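Local structure of succinyl-CoA ligase (ADP-forming) subunit alpha (Methanosaeta concilii, 6HXI) at residues I588-Q591 and K592-S596; G179-L182 and N183-F186; L547-D550 and L551-S554; A125-A128 and R129-K133; V315-M318 and L319-R322. The protein binds coenzyme A and combines a CoA-ligase region of the succinyl-CoA synthetase clan with a C-terminal region of the citrate synthase family. All coordinates share one frame; numbering follows the deposited sequence.

Interaction 1: residues I588-Q591 and K592-S596; sequences ILDQ and KRLGS
Arg593 folds back over Leu589 and Asp590 in the last turns of helix 571-594. Its CB and CG run past the carbonyl of Leu589, CG 3.4 Å from Leu589 O, the same oxygen that takes the backbone N-H of Arg593. The chain bends at the CG-CD bond (chi3 -55°), which turns the guanidinium back along the helix. NE gives its proton to a water that in turn donates to Asp590 OD1. Asp590 CA lies under one face of the guanidinium, toward its rim, 3.8 Å from Arg593 CZ. NH1 reaches Asp590 OD1 at 3.4 Å, a salt bridge whose hydrogen bond is weak, with carboxylate and guanidinium planes 34° apart. NH2 passes Leu589 CB at 3.8 Å and bonds Tyr571 OH of the second subunit, while Asp590 OD1 also meets Thr358 OG1 of that subunit. On another side of the helix, Ser596 OG donates to Gln591 OE1 at 2.6 Å and Ser596 N to Gln591 O at 3.2 Å. The second of these bonds belongs to the Schellman motif that closes the helix, Gly595 taking the positive phi. Gln591 NE2 goes instead to Ile356 O of the second subunit. Direct contact between the Asp590-Arg593 charges is thus slight, and the water and the neighbouring subunit probably do much of the work of holding the pair in place.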
loop_
_atom_site.group_PDB
_atom_site.type_symbol
_atom_site.label_atom_id
_atom_site.label_comp_id
_atom_site.label_asym_id
_atom_site.label_seq_id
_atom_site.Cartn_x
_atom_site.Cartn_y
_atom_site.Cartn_z
ATOM N N ILE B 588 -9.270 0.407 -12.639
ATOM C CA ILE B 588 -8.872 1.779 -12.245
ATOM C C ILE B 588 -8.966 2.729 -13.453
ATOM O O ILE B 588 -9.489 3.821 -13.310
ATOM C CB ILE B 588 -7.414 1.719 -11.730
ATOM C CG1 ILE B 588 -7.339 1.006 -10.366
ATOM C CG2 ILE B 588 -6.793 3.140 -11.737
ATOM C CD1 ILE B 588 -5.935 0.450 -10.072
ATOM N N LEU B 589 -8.404 2.311 -14.621
ATOM C CA LEU B 589 -8.366 3.077 -15.871
ATOM C C LEU B 589 -9.764 3.278 -16.442
ATOM O O LEU B 589 -10.057 4.343 -16.980
ATOM C CB LEU B 589 -7.467 2.370 -16.915
ATOM C CG LEU B 589 -5.952 2.335 -16.622
ATOM C CD1 LEU B 589 -5.255 1.334 -17.530
ATOM C CD2 LEU B 589 -5.299 3.704 -16.774
ATOM N N ASP B 590 -10.616 2.249 -16.313
ATOM C CA ASP B 590 -12.002 2.250 -16.754
ATOM C C ASP B 590 -12.770 3.353 -16.028
ATOM O O ASP B 590 -13.462 4.121 -16.681
ATOM C CB ASP B 590 -12.642 0.870 -16.548
ATOM C CG ASP B 590 -14.003 0.659 -17.227
ATOM O OD1 ASP B 590 -14.260 1.302 -18.254
ATOM O OD2 ASP B 590 -14.784 -0.197 -16.755
ATOM N N GLN B 591 -12.616 3.468 -14.687
ATOM C CA GLN B 591 -13.280 4.515 -13.899
ATOM C C GLN B 591 -12.734 5.903 -14.288
ATOM O O GLN B 591 -13.485 6.862 -14.362
ATOM C CB GLN B 591 -13.149 4.228 -12.376
ATOM C CG GLN B 591 -13.735 2.853 -11.911
ATOM C CD GLN B 591 -15.172 2.684 -12.332
ATOM O OE1 GLN B 591 -15.977 3.584 -12.136
ATOM N NE2 GLN B 591 -15.518 1.600 -13.018
ATOM N N LYS B 592 -11.435 5.998 -14.610
ATOM C CA LYS B 592 -10.843 7.232 -15.063
ATOM C C LYS B 592 -11.440 7.649 -16.423
ATOM O O LYS B 592 -11.909 8.782 -16.515
ATOM C CB LYS B 592 -9.302 7.142 -15.009
ATOM C CG LYS B 592 -8.881 7.203 -13.496
ATOM C CD LYS B 592 -7.426 7.396 -13.180
ATOM C CE LYS B 592 -7.156 7.349 -11.672
ATOM N NZ LYS B 592 -8.010 8.303 -10.831
ATOM N N ARG B 593 -11.572 6.714 -17.404
ATOM C CA ARG B 593 -12.206 6.991 -18.707
ATOM C C ARG B 593 -13.660 7.441 -18.562
ATOM O O ARG B 593 -14.092 8.361 -19.245
ATOM C CB ARG B 593 -12.100 5.779 -19.660
ATOM C CG ARG B 593 -10.639 5.497 -20.142
ATOM C CD ARG B 593 -10.604 4.403 -21.246
ATOM N NE ARG B 593 -11.258 3.154 -20.848
ATOM C CZ ARG B 593 -10.639 2.084 -20.346
ATOM N NH1 ARG B 593 -11.333 1.035 -19.961
ATOM N NH2 ARG B 593 -9.327 2.065 -20.220
ATOM N N LEU B 594 -14.421 6.778 -17.698
ATOM C CA LEU B 594 -15.818 7.086 -17.433
ATOM C C LEU B 594 -16.038 8.415 -16.666
ATOM O O LEU B 594 -17.162 8.903 -16.658
ATOM C CB LEU B 594 -16.476 5.928 -16.606
ATOM C CG LEU B 594 -16.566 4.555 -17.262
ATOM C CD1 LEU B 594 -16.873 3.470 -16.223
ATOM C CD2 LEU B 594 -17.566 4.554 -18.412
ATOM N N GLY B 595 -14.996 8.968 -16.028
ATOM C CA GLY B 595 -15.101 10.195 -15.233
ATOM C C GLY B 595 -15.955 9.960 -13.997
ATOM O O GLY B 595 -16.746 10.823 -13.603
ATOM N N SER B 596 -15.820 8.756 -13.399
ATOM C CA SER B 596 -16.590 8.327 -12.223
ATOM C C SER B 596 -16.410 9.235 -11.045
ATOM O O SER B 596 -15.308 9.724 -10.812
ATOM C CB SER B 596 -16.216 6.906 -11.841
ATOM O OG SER B 596 -16.622 6.035 -12.879
HETATM O O HOH W 1 -14.244 3.046 -20.283
#

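Interaction 2: residues G179-L182 and N183-F186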
loop_
_atom_site.group_PDB
_atom_site.type_symbol
_atom_site.label_atom_id
_atom_site.label_comp_id
_atom_site.label_asym_id
_atom_site.label_seq_id
_atom_site.Cartn_x
_atom_site.Cartn_y
_atom_site.Cartn_z
ATOM N N GLY B 179 47.399 23.903 -18.801
ATOM C CA GLY B 179 46.854 23.600 -17.489
ATOM C C GLY B 179 47.640 22.522 -16.766
ATOM O O GLY B 179 47.979 22.690 -15.594
ATOM N N GLY B 180 47.915 21.407 -17.458
ATOM C CA GLY B 180 48.670 20.277 -16.908
ATOM C C GLY B 180 50.107 20.642 -16.567
ATOM O O GLY B 180 50.661 20.197 -15.547
ATOM N N MET B 181 50.706 21.501 -17.417
ATOM C CA MET B 181 52.062 21.990 -17.211
ATOM C C MET B 181 52.129 22.992 -16.088
ATOM O O MET B 181 53.185 23.135 -15.492
ATOM C CB MET B 181 52.676 22.513 -18.503
ATOM C CG MET B 181 52.996 21.407 -19.503
ATOM S SD MET B 181 53.765 19.907 -18.819
ATOM C CE MET B 181 55.216 20.556 -18.127
ATOM N N LEU B 182 50.984 23.633 -15.742
ATOM C CA LEU B 182 50.881 24.544 -14.589
ATOM C C LEU B 182 51.083 23.703 -13.309
ATOM O O LEU B 182 51.769 24.140 -12.391
ATOM C CB LEU B 182 49.503 25.268 -14.579
ATOM C CG LEU B 182 49.113 26.109 -13.351
ATOM C CD1 LEU B 182 49.751 27.469 -13.393
ATOM C CD2 LEU B 182 47.611 26.291 -13.286
ATOM N N ASN B 183 50.557 22.478 -13.303
ATOM C CA ASN B 183 50.688 21.590 -12.153
ATOM C C ASN B 183 52.080 21.011 -12.039
ATOM O O ASN B 183 52.608 20.912 -10.935
ATOM C CB ASN B 183 49.607 20.513 -12.127
ATOM C CG ASN B 183 49.414 19.894 -10.770
ATOM O OD1 ASN B 183 49.797 20.462 -9.740
ATOM N ND2 ASN B 183 48.798 18.717 -10.733
ATOM N N GLU B 184 52.690 20.655 -13.175
ATOM C CA GLU B 184 54.076 20.188 -13.217
ATOM C C GLU B 184 54.992 21.349 -12.770
ATOM O O GLU B 184 55.911 21.125 -11.980
ATOM C CB GLU B 184 54.460 19.689 -14.626
ATOM C CG GLU B 184 55.727 18.843 -14.658
ATOM C CD GLU B 184 55.650 17.528 -13.901
ATOM O OE1 GLU B 184 56.613 17.204 -13.171
ATOM O OE2 GLU B 184 54.609 16.841 -14.002
ATOM N N ALA B 185 54.703 22.583 -13.232
ATOM C CA ALA B 185 55.476 23.784 -12.860
ATOM C C ALA B 185 55.403 24.053 -11.360
ATOM O O ALA B 185 56.412 24.392 -10.780
ATOM C CB ALA B 185 54.992 24.998 -13.634
ATOM N N PHE B 186 54.232 23.860 -10.730
ATOM C CA PHE B 186 54.073 24.011 -9.276
ATOM C C PHE B 186 55.054 23.085 -8.525
ATOM O O PHE B 186 55.727 23.529 -7.582
ATOM C CB PHE B 186 52.610 23.754 -8.852
ATOM C CG PHE B 186 51.633 24.865 -9.195
ATOM C CD1 PHE B 186 52.089 26.135 -9.565
ATOM C CD2 PHE B 186 50.265 24.650 -9.142
ATOM C CE1 PHE B 186 51.188 27.156 -9.897
ATOM C CE2 PHE B 186 49.366 25.677 -9.461
ATOM C CZ PHE B 186 49.838 26.926 -9.812
#
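In the first turns of helix 179-192, Ala185 N and Phe186 N bond to Met181 O and Leu182 O at 2.8 Å and 3.0 Å, while Asn183 N makes only weak bonds to Gly179 O and Gly180 O. The helix is the crossover of a beta-alpha-beta unit between strands 172-176 and 196-201. Gly179 touches coenzyme A, and Gly180 N bonds a citrate anion, probably from the crystallisation liquor. On the side facing the sheet, Leu182 points CG away from its own N (chi1 171°), which brings CD1 to 3.6 Å from Phe186 CZ; the two side chains cross at a slant, and Phe174 and Ala201 of the flanking strands also touch Leu182. Met181 curls through bent chi2 and chi3 until its CE lies 3.7 Å from Glu184 CB, the two side chains running side by side. Polar ends reach the citrate lyase chain, Asn183 ND2 bonding its Ile342 O and Glu184 OE2 its Arg376 in a salt bridge; Asn183 OD1 bonds Asn160 ND2 of its own chain. At the root of the Phe186 ring, Leu182 O sits over one face, 3.3 Å from Phe186 CG and displaced toward the rim.

Interaction 3: residues L547-D550 and L551-S554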
loop_
_atom_site.group_PDB
_atom_site.type_symbol
_atom_site.label_atom_id
_atom_site.label_comp_id
_atom_site.label_asym_id
_atom_site.label_seq_id
_atom_site.Cartn_x
_atom_site.Cartn_y
_atom_site.Cartn_z
ATOM N N LEU B 547 -2.387 -28.057 -9.183
ATOM C CA LEU B 547 -1.594 -28.249 -10.403
ATOM C C LEU B 547 -0.211 -27.656 -10.286
ATOM O O LEU B 547 0.714 -28.134 -10.927
ATOM C CB LEU B 547 -2.320 -27.744 -11.658
ATOM C CG LEU B 547 -3.577 -28.532 -12.030
ATOM C CD1 LEU B 547 -4.286 -27.880 -13.176
ATOM C CD2 LEU B 547 -3.248 -29.946 -12.343
ATOM N N PHE B 548 -0.065 -26.630 -9.429
ATOM C CA PHE B 548 1.248 -26.037 -9.221
ATOM C C PHE B 548 2.198 -27.007 -8.489
ATOM O O PHE B 548 3.362 -27.126 -8.889
ATOM C CB PHE B 548 1.188 -24.663 -8.585
ATOM C CG PHE B 548 2.294 -23.814 -9.158
ATOM C CD1 PHE B 548 3.576 -23.860 -8.621
ATOM C CD2 PHE B 548 2.069 -23.008 -10.263
ATOM C CE1 PHE B 548 4.615 -23.111 -9.177
ATOM C CE2 PHE B 548 3.110 -22.277 -10.837
ATOM C CZ PHE B 548 4.376 -22.331 -10.289
ATOM N N ILE B 549 1.672 -27.783 -7.517
ATOM C CA ILE B 549 2.428 -28.867 -6.856
ATOM C C ILE B 549 2.806 -29.916 -7.920
ATOM O O ILE B 549 3.944 -30.385 -7.943
ATOM C CB ILE B 549 1.651 -29.540 -5.672
ATOM C CG1 ILE B 549 1.199 -28.505 -4.594
ATOM C CG2 ILE B 549 2.459 -30.726 -5.054
ATOM C CD1 ILE B 549 2.269 -27.640 -4.125
ATOM N N ASP B 550 1.854 -30.290 -8.791
ATOM C CA ASP B 550 2.143 -31.257 -9.873
ATOM C C ASP B 550 3.205 -30.765 -10.859
ATOM O O ASP B 550 4.030 -31.553 -11.297
ATOM C CB ASP B 550 0.884 -31.665 -10.597
ATOM C CG ASP B 550 0.092 -32.699 -9.827
ATOM O OD1 ASP B 550 0.734 -33.501 -9.024
ATOM O OD2 ASP B 550 -1.158 -32.748 -10.020
ATOM N N LEU B 551 3.196 -29.471 -11.198
ATOM C CA LEU B 551 4.176 -28.847 -12.092
ATOM C C LEU B 551 5.585 -29.017 -11.451
ATOM O O LEU B 551 6.544 -29.431 -12.120
ATOM C CB LEU B 551 3.802 -27.344 -12.234
ATOM C CG LEU B 551 4.681 -26.466 -13.123
ATOM C CD1 LEU B 551 3.906 -25.257 -13.604
ATOM C CD2 LEU B 551 5.874 -25.904 -12.350
ATOM N N MET B 552 5.688 -28.667 -10.152
ATOM C CA MET B 552 6.936 -28.764 -9.410
ATOM C C MET B 552 7.441 -30.199 -9.306
ATOM O O MET B 552 8.625 -30.420 -9.510
ATOM C CB MET B 552 6.807 -28.114 -8.053
ATOM C CG MET B 552 6.815 -26.609 -8.140
ATOM S SD MET B 552 6.878 -25.887 -6.505
ATOM C CE MET B 552 5.293 -26.308 -5.894
ATOM N N SER B 553 6.541 -31.169 -9.058
ATOM C CA SER B 553 6.880 -32.590 -9.050
ATOM C C SER B 553 7.290 -33.052 -10.461
ATOM O O SER B 553 8.137 -33.925 -10.581
ATOM C CB SER B 553 5.692 -33.426 -8.580
ATOM O OG SER B 553 5.411 -33.140 -7.224
ATOM N N SER B 554 6.684 -32.486 -11.524
ATOM C CA SER B 554 7.037 -32.826 -12.924
ATOM C C SER B 554 8.429 -32.280 -13.275
ATOM O O SER B 554 9.156 -32.972 -13.964
ATOM C CB SER B 554 6.000 -32.306 -13.910
ATOM O OG SER B 554 4.735 -32.920 -13.747
HETATM O O HOH W 2 2.600 -34.112 -7.003
#
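Phe548 packs against both Leu551 and Met552 on the apolar side of helix 540-555, and this is the close-fitting part of the contact. Leu551 CD1 lies over one face of the ring, set toward the rim and 4.1 Å from Phe548 CE2; the two side chains run alongside each other in the same direction. Met552 comes in at the ring edge, near its plane, with CE 4.0 Å from Phe548 CD1. The same methyl meets Ile549 CD1 at 3.7 Å, because the Met552 chain, straight through chi2, turns at its thioether (chi3 -69°) and swings CE back between the two residues. The solvent side is at Ser553, which is exposed; a water bridges its OG to Asp550 OD1, to which the water donates at 2.8 Å. A separate polar part is firmly bonded. Ser554 grips the Asp550 carbonyl twice: its N at 2.8 Å from Asp550 O, and its OG at 2.9 Å, the hydroxyl standing above the carbonyl plane and the amide approaching from the other face. Ser554 OG also bonds Ser515 OG. The Asp550 carboxylate bonds to the start of helix 517-530, OD1 accepting from Leu518 N and OD2 from Leu519 N, an arrangement in which the helix's positive end would probably stabilise the negative charge. Helix 560-569 lies against Ile549 and Met552 through Ile563, and helix 399-412 against Leu547 and Leu551 through Phe404, so this turn of helix 540-555 lies among helices 399-412, 517-530 and 560-569.

Interaction 4: residues A125-A128 and R129-K133; sequences AATA and RKLDK
With CG set opposite its carbonyl carbon (chi1 -64°) and chi3 turned to -138°, Arg129 runs back along the preceding turn toward Ala125. Thr127 CG2, anti to its own N, lies alongside Leu131 CD1, 3.9 Å away. The helix, 118-130, is the crossover of the beta-alpha-beta unit between strands 108-111 and 134-136, and a Schellman motif ends it: Asp132 has the positive phi, with a weak bond from its N to Arg129 O. Along the arginine, CG passes Ala125 O at 3.3 Å and NH1 stops 3.7 Å from Ala125 CB. This is contact of the aliphatic stem and the guanidinium with the backbone and methyl; the charge itself is met by Asp214, which forms a salt bridge with Arg129 NH2. Thr127 OG1, the other branch, bonds Val123 O one turn earlier, leaving its methyl for Leu131 and for Met98 and Leu101 of helix 93-102. Leu156 of the citrate lyase chain packs on Ala126, Thr127 and Lys130. Lys133 stretches out to place NZ on Leu101 O and Ile106 O. At the close of the helix Lys133 N bonds Ala128 O at 2.8 Å, nearly straight, with an N-H...O angle of 167°.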
loop_
_atom_site.group_PDB
_atom_site.type_symbol
_atom_site.label_atom_id
_atom_site.label_comp_id
_atom_site.label_asym_id
_atom_site.label_seq_id
_atom_site.Cartn_x
_atom_site.Cartn_y
_atom_site.Cartn_z
ATOM N N ALA B 125 37.023 38.512 -24.078
ATOM C CA ALA B 125 38.245 39.255 -23.761
ATOM C C ALA B 125 38.011 40.738 -23.842
ATOM O O ALA B 125 38.369 41.441 -22.900
ATOM C CB ALA B 125 39.381 38.855 -24.702
ATOM N N ALA B 126 37.386 41.220 -24.953
ATOM C CA ALA B 126 37.070 42.629 -25.166
ATOM C C ALA B 126 36.031 43.121 -24.124
ATOM O O ALA B 126 36.185 44.225 -23.592
ATOM C CB ALA B 126 36.544 42.829 -26.569
ATOM N N THR B 127 35.006 42.291 -23.813
ATOM C CA THR B 127 33.983 42.608 -22.813
ATOM C C THR B 127 34.662 42.779 -21.454
ATOM O O THR B 127 34.395 43.754 -20.758
ATOM C CB THR B 127 32.858 41.551 -22.819
ATOM O OG1 THR B 127 32.204 41.604 -24.079
ATOM C CG2 THR B 127 31.814 41.775 -21.731
ATOM N N ALA B 128 35.597 41.877 -21.131
ATOM C CA ALA B 128 36.357 41.904 -19.884
ATOM C C ALA B 128 37.181 43.169 -19.753
ATOM O O ALA B 128 37.090 43.849 -18.727
ATOM C CB ALA B 128 37.236 40.660 -19.771
ATOM N N ARG B 129 37.933 43.520 -20.804
ATOM C CA ARG B 129 38.797 44.714 -20.840
ATOM C C ARG B 129 37.993 46.013 -20.703
ATOM O O ARG B 129 38.386 46.877 -19.923
ATOM C CB ARG B 129 39.724 44.720 -22.087
ATOM C CG ARG B 129 40.724 43.549 -22.082
ATOM C CD ARG B 129 41.690 43.522 -23.263
ATOM N NE ARG B 129 41.887 42.173 -23.821
ATOM C CZ ARG B 129 42.696 41.235 -23.321
ATOM N NH1 ARG B 129 42.803 40.055 -23.919
ATOM N NH2 ARG B 129 43.396 41.468 -22.216
ATOM N N LYS B 130 36.836 46.105 -21.385
ATOM C CA LYS B 130 35.929 47.252 -21.350
ATOM C C LYS B 130 35.356 47.502 -19.944
ATOM O O LYS B 130 35.229 48.651 -19.543
ATOM C CB LYS B 130 34.790 47.049 -22.377
ATOM C CG LYS B 130 33.887 48.259 -22.616
ATOM C CD LYS B 130 32.646 47.846 -23.399
ATOM C CE LYS B 130 31.422 48.677 -23.083
ATOM N NZ LYS B 130 30.809 48.318 -21.773
ATOM N N LEU B 131 35.038 46.423 -19.198
ATOM C CA LEU B 131 34.455 46.484 -17.854
ATOM C C LEU B 131 35.478 46.366 -16.704
ATOM O O LEU B 131 35.058 46.237 -15.546
ATOM C CB LEU B 131 33.408 45.371 -17.710
ATOM C CG LEU B 131 32.247 45.315 -18.691
ATOM C CD1 LEU B 131 31.554 43.978 -18.583
ATOM C CD2 LEU B 131 31.257 46.448 -18.455
ATOM N N ASP B 132 36.799 46.409 -17.008
ATOM C CA ASP B 132 37.901 46.248 -16.041
ATOM C C ASP B 132 37.784 44.915 -15.235
ATOM O O ASP B 132 38.017 44.856 -14.022
ATOM C CB ASP B 132 38.059 47.489 -15.131
ATOM C CG ASP B 132 39.510 47.769 -14.770
ATOM O OD1 ASP B 132 40.049 47.071 -13.865
ATOM O OD2 ASP B 132 40.126 48.646 -15.426
ATOM N N LYS B 133 37.384 43.843 -15.936
ATOM C CA LYS B 133 37.200 42.516 -15.359
ATOM C C LYS B 133 38.253 41.543 -15.898
ATOM O O LYS B 133 39.075 41.942 -16.724
ATOM C CB LYS B 133 35.757 42.056 -15.572
ATOM C CG LYS B 133 34.797 42.899 -14.742
ATOM C CD LYS B 133 33.337 42.575 -14.945
ATOM C CE LYS B 133 32.521 43.637 -14.250
ATOM N NZ LYS B 133 31.160 43.155 -13.964
#

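Interaction 5: residues V315-M318 and L319-R322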
loop_
_atom_site.group_PDB
_atom_site.type_symbol
_atom_site.label_atom_id
_atom_site.label_comp_id
_atom_site.label_asym_id
_atom_site.label_seq_id
_atom_site.Cartn_x
_atom_site.Cartn_y
_atom_site.Cartn_z
ATOM N N VAL B 315 67.873 31.825 -10.166
ATOM C CA VAL B 315 67.251 33.131 -9.948
ATOM C C VAL B 315 66.819 33.310 -8.480
ATOM O O VAL B 315 67.001 34.398 -7.930
ATOM C CB VAL B 315 66.111 33.409 -10.955
ATOM C CG1 VAL B 315 65.405 34.713 -10.638
ATOM C CG2 VAL B 315 66.647 33.442 -12.385
ATOM N N TYR B 316 66.265 32.244 -7.849
ATOM C CA TYR B 316 65.866 32.266 -6.443
ATOM C C TYR B 316 67.111 32.485 -5.558
ATOM O O TYR B 316 67.098 33.384 -4.714
ATOM C CB TYR B 316 65.075 30.986 -6.055
ATOM C CG TYR B 316 64.779 30.857 -4.571
ATOM C CD1 TYR B 316 63.729 31.561 -3.982
ATOM C CD2 TYR B 316 65.547 30.027 -3.756
ATOM C CE1 TYR B 316 63.478 31.473 -2.612
ATOM C CE2 TYR B 316 65.309 29.937 -2.385
ATOM C CZ TYR B 316 64.272 30.660 -1.817
ATOM O OH TYR B 316 64.029 30.563 -0.465
ATOM N N ASP B 317 68.195 31.711 -5.793
ATOM C CA ASP B 317 69.457 31.818 -5.049
ATOM C C ASP B 317 70.021 33.227 -5.112
ATOM O O ASP B 317 70.509 33.722 -4.100
ATOM C CB ASP B 317 70.496 30.790 -5.534
ATOM C CG ASP B 317 70.284 29.366 -5.028
ATOM O OD1 ASP B 317 69.294 29.128 -4.288
ATOM O OD2 ASP B 317 71.097 28.483 -5.385
ATOM N N MET B 318 69.920 33.886 -6.278
ATOM C CA MET B 318 70.351 35.265 -6.495
ATOM C C MET B 318 69.536 36.221 -5.605
ATOM O O MET B 318 70.114 37.140 -5.028
ATOM C CB MET B 318 70.211 35.613 -7.981
ATOM C CG MET B 318 70.395 37.077 -8.312
ATOM S SD MET B 318 69.978 37.391 -10.048
ATOM C CE MET B 318 68.198 37.458 -9.966
ATOM N N LEU B 319 68.210 35.976 -5.453
ATOM C CA LEU B 319 67.351 36.800 -4.593
ATOM C C LEU B 319 67.676 36.580 -3.116
ATOM O O LEU B 319 67.579 37.531 -2.334
ATOM C CB LEU B 319 65.860 36.556 -4.849
ATOM C CG LEU B 319 65.303 36.844 -6.247
ATOM C CD1 LEU B 319 63.934 36.242 -6.386
ATOM C CD2 LEU B 319 65.213 38.331 -6.529
ATOM N N LEU B 320 68.083 35.332 -2.747
ATOM C CA LEU B 320 68.499 34.946 -1.388
ATOM C C LEU B 320 69.787 35.650 -0.961
ATOM O O LEU B 320 69.889 36.046 0.200
ATOM C CB LEU B 320 68.739 33.438 -1.290
ATOM C CG LEU B 320 67.669 32.551 -0.666
ATOM C CD1 LEU B 320 68.240 31.175 -0.423
ATOM C CD2 LEU B 320 67.162 33.100 0.677
ATOM N N THR B 321 70.784 35.751 -1.884
ATOM C CA THR B 321 72.093 36.394 -1.659
ATOM C C THR B 321 71.906 37.886 -1.381
ATOM O O THR B 321 72.381 38.388 -0.366
ATOM C CB THR B 321 73.075 36.174 -2.852
ATOM O OG1 THR B 321 72.648 36.900 -4.019
ATOM C CG2 THR B 321 73.322 34.703 -3.172
ATOM N N ARG B 322 71.188 38.573 -2.284
ATOM C CA ARG B 322 70.851 39.994 -2.240
ATOM C C ARG B 322 69.906 40.326 -1.063
ATOM O O ARG B 322 69.753 41.495 -0.703
ATOM C CB ARG B 322 70.215 40.394 -3.581
ATOM C CG ARG B 322 70.531 41.807 -4.022
ATOM C CD ARG B 322 70.242 41.979 -5.494
ATOM N NE ARG B 322 71.333 41.474 -6.329
ATOM C CZ ARG B 322 71.177 40.986 -7.556
ATOM N NH1 ARG B 322 69.966 40.912 -8.099
ATOM N NH2 ARG B 322 72.227 40.558 -8.245
#
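The guanidinium of Arg322 has Met318 CG over one of its faces, with NH1 and NH2 each 3.9 Å from that carbon, and Met318 SD lies 4.0 Å from NH1. The two side chains run together in the same direction, the CG methylene against the face and SD outside the rim, off the NH1-NH2 edge. The second flat group, the Tyr316 ring, takes Leu320 CD1 obliquely, 3.7 Å from Tyr316 CE2, while Leu320 CG stands near CZ; Leu320 crosses the phenol at a slant. Met318 O is also a double acceptor, receiving Thr321 OG1 at 2.7 Å and Arg322 N at 3.3 Å, both from the same face of its plane. Thr321 can do this because chi1, 69°, tucks OG1 between its own N and carbonyl carbon, facing back into the turn; its CG2 meanwhile comes to 3.1 Å from Asp317 O. Two donors thus meet this carbonyl near the end of the helix, where the chain goes on to Val325, bonded through the backbone to Leu319. The inner side of helix 308-322, with Val315, Tyr316 and Leu319, rests on Met227 of strand 227-233, and loop residues Pro254, Tyr300, Ser193 and Asp194 close around Val315 and Tyr316.

In the fold
All five contacts are local ones along a helix, 1 and 4 running past its C-terminal end. Interactions 2, 4 and 5 share one side of the chain's centre: 2 and 5 are closest, with centres 23 Å apart and nearest atoms about 12 Å apart, and 2 and 4 follow at 27 Å between centres. Only interaction 2 contains a residue of the coenzyme A pocket, Gly179; it also meets the citrate lyase chain, as does interaction 4. Interactions 1 and 3 lie in the range of the citrate synthase family, centres 39 Å apart. Interaction 1 touches three other copies of the protein, whereas 3 and 5, with centres 92 Å apart, touch no other chain.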